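Malate dehydrogenase (PDB 1V9N) catalyses the reversible NAD-dependent oxidation of (S)-malate to oxaloacetate and works as a homodimer of the LDH2/MDH2 oxidoreductase family. Local coordinates at residues M148-P153 against N277-F282; I119-N124 against G257-G262. All blocks are in the same frame, centred on the assembly; numbering follows the deposited sequence.

Contact 1. Residues M148-P153 against N277-F282. With NDP (NADPH dihydro-nicotinamide-adenine-dinucleotide phosphate), chain B.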
# COMPACT_ATOMS: atom_id res chain seq x y z
N MSE A 148 -10.08 -0.17 0.17
CA MSE A 148 -9.54 -1.50 0.45
C MSE A 148 -10.67 -2.33 1.02
O MSE A 148 -11.68 -1.79 1.49
CB MSE A 148 -8.44 -1.43 1.52
CG MSE A 148 -7.26 -0.54 1.21
SE MSE A 148 -6.14 -0.39 2.81
CE MSE A 148 -5.18 1.23 2.32
N THR A 149 -10.48 -3.64 1.00
CA THR A 149 -11.46 -4.57 1.53
C THR A 149 -10.76 -5.89 1.83
O THR A 149 -9.81 -6.26 1.14
CB THR A 149 -12.60 -4.85 0.52
OG1 THR A 149 -13.57 -5.72 1.12
CG2 THR A 149 -12.06 -5.51 -0.75
N ASN A 150 -11.20 -6.59 2.87
CA ASN A 150 -10.61 -7.88 3.17
C ASN A 150 -11.51 -8.89 2.46
O ASN A 150 -12.46 -8.51 1.77
CB ASN A 150 -10.53 -8.12 4.68
CG ASN A 150 -11.87 -8.09 5.37
OD1 ASN A 150 -12.91 -8.02 4.72
ND2 ASN A 150 -11.85 -8.16 6.69
N SER A 151 -11.21 -10.17 2.61
CA SER A 151 -12.02 -11.19 1.95
C SER A 151 -11.85 -12.55 2.58
O SER A 151 -11.27 -12.68 3.66
CB SER A 151 -11.63 -11.26 0.47
OG SER A 151 -10.28 -11.68 0.32
N ARG A 152 -12.36 -13.57 1.91
CA ARG A 152 -12.26 -14.94 2.40
C ARG A 152 -10.80 -15.35 2.39
O ARG A 152 -10.02 -14.87 1.58
CB ARG A 152 -13.06 -15.88 1.50
CG ARG A 152 -14.54 -15.55 1.41
CD ARG A 152 -15.31 -16.59 0.59
NE ARG A 152 -14.80 -16.70 -0.77
CZ ARG A 152 -13.95 -17.64 -1.18
NH1 ARG A 152 -13.50 -18.55 -0.33
NH2 ARG A 152 -13.54 -17.65 -2.44
N PRO A 153 -10.41 -16.25 3.31
CA PRO A 153 -9.01 -16.69 3.35
C PRO A 153 -8.66 -17.49 2.09
O PRO A 153 -9.31 -18.49 1.78
CB PRO A 153 -8.95 -17.54 4.62
CG PRO A 153 -10.35 -18.08 4.73
CD PRO A 153 -11.19 -16.87 4.39
N ASN A 277 -19.42 -10.74 7.36
CA ASN A 277 -18.56 -9.77 8.00
C ASN A 277 -17.37 -9.30 7.16
O ASN A 277 -16.23 -9.26 7.62
CB ASN A 277 -18.08 -10.32 9.35
CG ASN A 277 -17.87 -9.23 10.40
OD1 ASN A 277 -18.23 -8.07 10.18
ND2 ASN A 277 -17.30 -9.60 11.54
N VAL A 278 -17.64 -8.95 5.90
CA VAL A 278 -16.59 -8.42 5.04
C VAL A 278 -16.45 -6.98 5.52
O VAL A 278 -17.45 -6.33 5.84
CB VAL A 278 -17.01 -8.41 3.55
CG1 VAL A 278 -15.91 -7.77 2.73
CG2 VAL A 278 -17.26 -9.83 3.07
N CYS A 279 -15.22 -6.48 5.60
CA CYS A 279 -14.99 -5.12 6.07
C CYS A 279 -14.28 -4.29 5.00
O CYS A 279 -13.51 -4.83 4.21
CB CYS A 279 -14.18 -5.14 7.36
SG CYS A 279 -15.01 -6.03 8.75
N HIS A 280 -14.55 -2.99 4.98
CA HIS A 280 -13.95 -2.11 3.99
C HIS A 280 -13.30 -0.88 4.61
O HIS A 280 -13.61 -0.49 5.74
CB HIS A 280 -15.00 -1.61 2.99
CG HIS A 280 -16.00 -2.64 2.56
ND1 HIS A 280 -15.63 -3.88 2.06
CD2 HIS A 280 -17.35 -2.61 2.51
CE1 HIS A 280 -16.71 -4.55 1.73
NE2 HIS A 280 -17.77 -3.80 1.99
N PHE A 281 -12.41 -0.26 3.85
CA PHE A 281 -11.70 0.95 4.26
C PHE A 281 -11.85 1.95 3.12
O PHE A 281 -11.60 1.62 1.96
CB PHE A 281 -10.21 0.66 4.48
CG PHE A 281 -9.38 1.89 4.79
CD1 PHE A 281 -9.27 2.36 6.09
CD2 PHE A 281 -8.73 2.57 3.77
CE1 PHE A 281 -8.52 3.50 6.38
CE2 PHE A 281 -7.98 3.72 4.04
CZ PHE A 281 -7.87 4.18 5.36
N PHE A 282 -12.27 3.17 3.43
CA PHE A 282 -12.43 4.22 2.42
C PHE A 282 -11.74 5.48 2.92
O PHE A 282 -11.89 5.87 4.08
CB PHE A 282 -13.92 4.52 2.18
CG PHE A 282 -14.73 3.30 1.81
CD1 PHE A 282 -14.71 2.81 0.51
CD2 PHE A 282 -15.48 2.63 2.77
CE1 PHE A 282 -15.43 1.66 0.17
CE2 PHE A 282 -16.21 1.49 2.44
CZ PHE A 282 -16.18 1.00 1.14
PA NDP B . -4.27 -6.57 -12.32
O1A NDP B . -5.20 -6.82 -13.40
O2A NDP B . -2.94 -7.26 -12.20
O5B NDP B . -4.03 -4.94 -12.28
C5B NDP B . -3.17 -4.34 -11.30
C4B NDP B . -3.24 -2.82 -11.57
O4B NDP B . -2.11 -2.56 -12.43
C3B NDP B . -4.44 -2.27 -12.29
O3B NDP B . -4.75 -0.97 -11.70
C2B NDP B . -4.07 -2.14 -13.72
O2B NDP B . -4.78 -1.17 -14.51
C1B NDP B . -2.59 -1.91 -13.60
N9A NDP B . -1.78 -2.48 -14.72
C8A NDP B . -1.94 -3.70 -15.43
N7A NDP B . -1.00 -3.85 -16.33
C5A NDP B . -0.19 -2.76 -16.24
C6A NDP B . 1.00 -2.31 -16.91
N6A NDP B . 1.54 -3.06 -17.87
N1A NDP B . 1.58 -1.11 -16.56
C2A NDP B . 1.03 -0.34 -15.57
N3A NDP B . -0.08 -0.67 -14.87
C4A NDP B . -0.65 -1.90 -15.26
O3 NDP B . -4.93 -6.68 -10.90
PN NDP B . -5.58 -7.80 -9.98
O1N NDP B . -4.76 -7.84 -8.78
O2N NDP B . -5.58 -9.01 -10.87
O5D NDP B . -7.03 -7.19 -9.75
C5D NDP B . -8.25 -7.98 -9.84
C4D NDP B . -9.51 -7.09 -9.55
O4D NDP B . -10.27 -7.77 -8.56
C3D NDP B . -9.26 -5.67 -8.97
O3D NDP B . -10.16 -4.76 -9.62
C2D NDP B . -9.49 -5.80 -7.47
O2D NDP B . -9.91 -4.57 -6.91
C1D NDP B . -10.54 -6.94 -7.43
N1N NDP B . -10.49 -7.77 -6.20
C2N NDP B . -11.62 -7.71 -5.34
C3N NDP B . -11.58 -8.52 -4.13
C7N NDP B . -12.72 -8.51 -3.21
O7N NDP B . -12.76 -9.18 -2.18
N7N NDP B . -13.80 -7.73 -3.47
C4N NDP B . -10.42 -9.33 -3.90
C5N NDP B . -9.32 -9.37 -4.75
C6N NDP B . -9.35 -8.59 -5.91
P2B NDP B . -5.95 -1.48 -15.49
O1X NDP B . -5.63 -0.60 -16.63
O2X NDP B . -7.25 -1.11 -14.87
O3X NDP B . -5.92 -2.95 -15.88
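Strands 144-149 and 278-285 run antiparallel, and their pairing persists to the point where the first strand gives way to loop. M148 and F281 form a hydrogen-bonded pair, M148 N giving to F281 O at 3.0 Å and F281 N to M148 O at 2.9 Å. T149 and H280 follow as a non-hydrogen-bonded pair, and N150 N then reaches C279 O, nearly along its C=O axis. Beyond this the side chain of N150 takes over from the backbone. With chi1 at 59°, its CG sits between the backbone N and carbonyl carbon, and N150 OD1 accepts a bond from C279 N at 2.9 Å, almost straight (175°), the donor lying above the amide plane. ND2 of the same amide is held by D253 of helix 242-258, so both ends of the group are gripped in a buried place. An alanine here would lose both bonds and would probably leave C279 N without an acceptor and loosen the passage from strand 144-149 into the loop that carries S151 of the NADPH pocket.

On one face of the sheet, T149 and H280 lie side by side. T149 OG1, anti to its backbone N, hydrogen-bonds H280 ND1 in the plane of the imidazole at 2.9 Å, while NE2 bonds to S125; both ring nitrogens are thus engaged and the rotation of the ring is fixed. T149 CG2 turns to the NADPH carboxamide, 3.9 Å from N7N, and S151 CB approaches O7N of that group. On the other face, SE of M148, a selenomethionine, stands obliquely 4.8 Å from the centroid of the F281 ring, a Met-aromatic contact. Helix 242-258 covers this pair through V252 and L255, strand 117-125 flanks F281 with I119 and I121, and Y128 stacks on H280.

Contact 2. Residues I119-N124 against G257-G262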
# COMPACT_ATOMS: atom_id res chain seq x y z
N ILE A 119 -12.29 9.69 6.18
CA ILE A 119 -11.96 8.28 6.34
C ILE A 119 -13.17 7.54 6.90
O ILE A 119 -13.60 7.78 8.02
CB ILE A 119 -10.76 8.08 7.30
CG1 ILE A 119 -9.48 8.61 6.63
CG2 ILE A 119 -10.61 6.60 7.67
CD1 ILE A 119 -8.25 8.56 7.51
N VAL A 120 -13.72 6.64 6.09
CA VAL A 120 -14.87 5.87 6.53
C VAL A 120 -14.51 4.40 6.48
O VAL A 120 -13.98 3.91 5.48
CB VAL A 120 -16.12 6.14 5.66
CG1 VAL A 120 -17.28 5.26 6.12
CG2 VAL A 120 -16.52 7.61 5.75
N ILE A 121 -14.77 3.70 7.57
CA ILE A 121 -14.49 2.28 7.65
C ILE A 121 -15.80 1.55 7.93
O ILE A 121 -16.63 2.02 8.71
CB ILE A 121 -13.45 2.00 8.74
CG1 ILE A 121 -12.16 2.75 8.37
CG2 ILE A 121 -13.20 0.52 8.86
CD1 ILE A 121 -11.08 2.67 9.40
N ALA A 122 -15.98 0.41 7.28
CA ALA A 122 -17.21 -0.34 7.46
C ALA A 122 -16.98 -1.80 7.82
O ALA A 122 -16.03 -2.43 7.35
CB ALA A 122 -18.05 -0.25 6.18
N ARG A 123 -17.84 -2.33 8.67
CA ARG A 123 -17.78 -3.73 9.06
C ARG A 123 -19.16 -4.29 8.78
O ARG A 123 -20.08 -3.54 8.42
CB ARG A 123 -17.46 -3.88 10.55
CG ARG A 123 -18.60 -3.43 11.46
CD ARG A 123 -18.22 -3.55 12.92
NE ARG A 123 -19.31 -3.16 13.80
CZ ARG A 123 -19.14 -2.56 14.97
NH1 ARG A 123 -17.92 -2.29 15.40
NH2 ARG A 123 -20.19 -2.25 15.73
N ASN A 124 -19.31 -5.59 8.96
CA ASN A 124 -20.58 -6.28 8.75
C ASN A 124 -21.18 -5.99 7.38
O ASN A 124 -22.37 -5.69 7.25
CB ASN A 124 -21.57 -5.89 9.86
CG ASN A 124 -22.77 -6.83 9.93
OD1 ASN A 124 -22.69 -7.97 9.47
ND2 ASN A 124 -23.86 -6.36 10.51
N GLY A 257 -10.71 -4.81 8.88
CA GLY A 257 -11.28 -5.69 9.88
C GLY A 257 -11.01 -5.44 11.34
O GLY A 257 -11.94 -5.48 12.15
N ILE A 258 -9.75 -5.20 11.70
CA ILE A 258 -9.39 -4.97 13.09
C ILE A 258 -9.86 -3.61 13.62
O ILE A 258 -10.52 -3.53 14.67
CB ILE A 258 -7.86 -5.09 13.32
CG1 ILE A 258 -7.34 -6.42 12.77
CG2 ILE A 258 -7.55 -5.00 14.81
CD1 ILE A 258 -7.98 -7.65 13.42
N LEU A 259 -9.53 -2.55 12.90
CA LEU A 259 -9.90 -1.20 13.33
C LEU A 259 -11.41 -0.95 13.43
O LEU A 259 -11.86 -0.15 14.25
CB LEU A 259 -9.28 -0.17 12.38
CG LEU A 259 -9.53 1.31 12.66
CD1 LEU A 259 -8.98 1.68 14.05
CD2 LEU A 259 -8.85 2.14 11.57
N SER A 260 -12.19 -1.63 12.60
CA SER A 260 -13.63 -1.45 12.59
C SER A 260 -14.36 -2.26 13.65
O SER A 260 -15.55 -2.06 13.88
CB SER A 260 -14.20 -1.84 11.23
OG SER A 260 -14.11 -3.24 11.05
N GLY A 261 -13.65 -3.17 14.30
CA GLY A 261 -14.30 -4.02 15.28
C GLY A 261 -15.04 -5.12 14.54
O GLY A 261 -15.93 -5.77 15.08
N GLY A 262 -14.69 -5.31 13.27
CA GLY A 262 -15.30 -6.35 12.46
C GLY A 262 -14.51 -7.64 12.65
O GLY A 262 -14.46 -8.17 13.76
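Strand 117-125, inside the mixed sheet, packs through one face against the C-terminal end of helix 242-258, which closes in a Schellman motif. G261, with positive phi (79°), leaves the helical conformation, and G261 N and G262 N bond back to I258 O and, weakly, G257 O. Alternate residues of strand 117-125 turn to this helix end: I121 and R123 point to it, whereas A122 points away and packs on helix 97-115. The methyl CG2 of I121 presses on S260 CB at 3.5 Å, a tight fit, and the side chains of I121 and L259 cross at about a right angle. S260 OG, bonded to S256 O in the last helical turn, sits 3.4 Å from R123 CB.

Both glycines lie close to the R123 side chain: a beta carbon on G261 would run into R123 NH1, and one on G262 into R123 CB. R123 starts from the crowded chi1 position (69°), then extends fully to NE, which forms a salt bridge with D91 and would help to hold the guanidinium in place. R123 NH1, at the edge of the guanidinium, donates to S260 O at 2.8 Å, in the carbonyl plane.

How the contacts relate
Of the elements in these contacts, strand 117-125 comes first, then strand 144-149, helix 242-258 and finally strand 278-285. Contact 2 closes a loop from 119-124 to 257-262, and contact 1 one from 148-153 to 277-282. Each opens before the other has closed, so the two loops cross. Strand 278-285, last in sequence of the strands of this mixed sheet, is inserted between strands 117-125 and 144-149, which joins the contacts directly: H280 N and F282 N probably bond to A122 O and V120 O. Helix 242-258 precedes that strand in the chain and packs on the same sheet. Together the two contacts tie the cofactor-binding loop, the sheet and the helix end beside the second subunit.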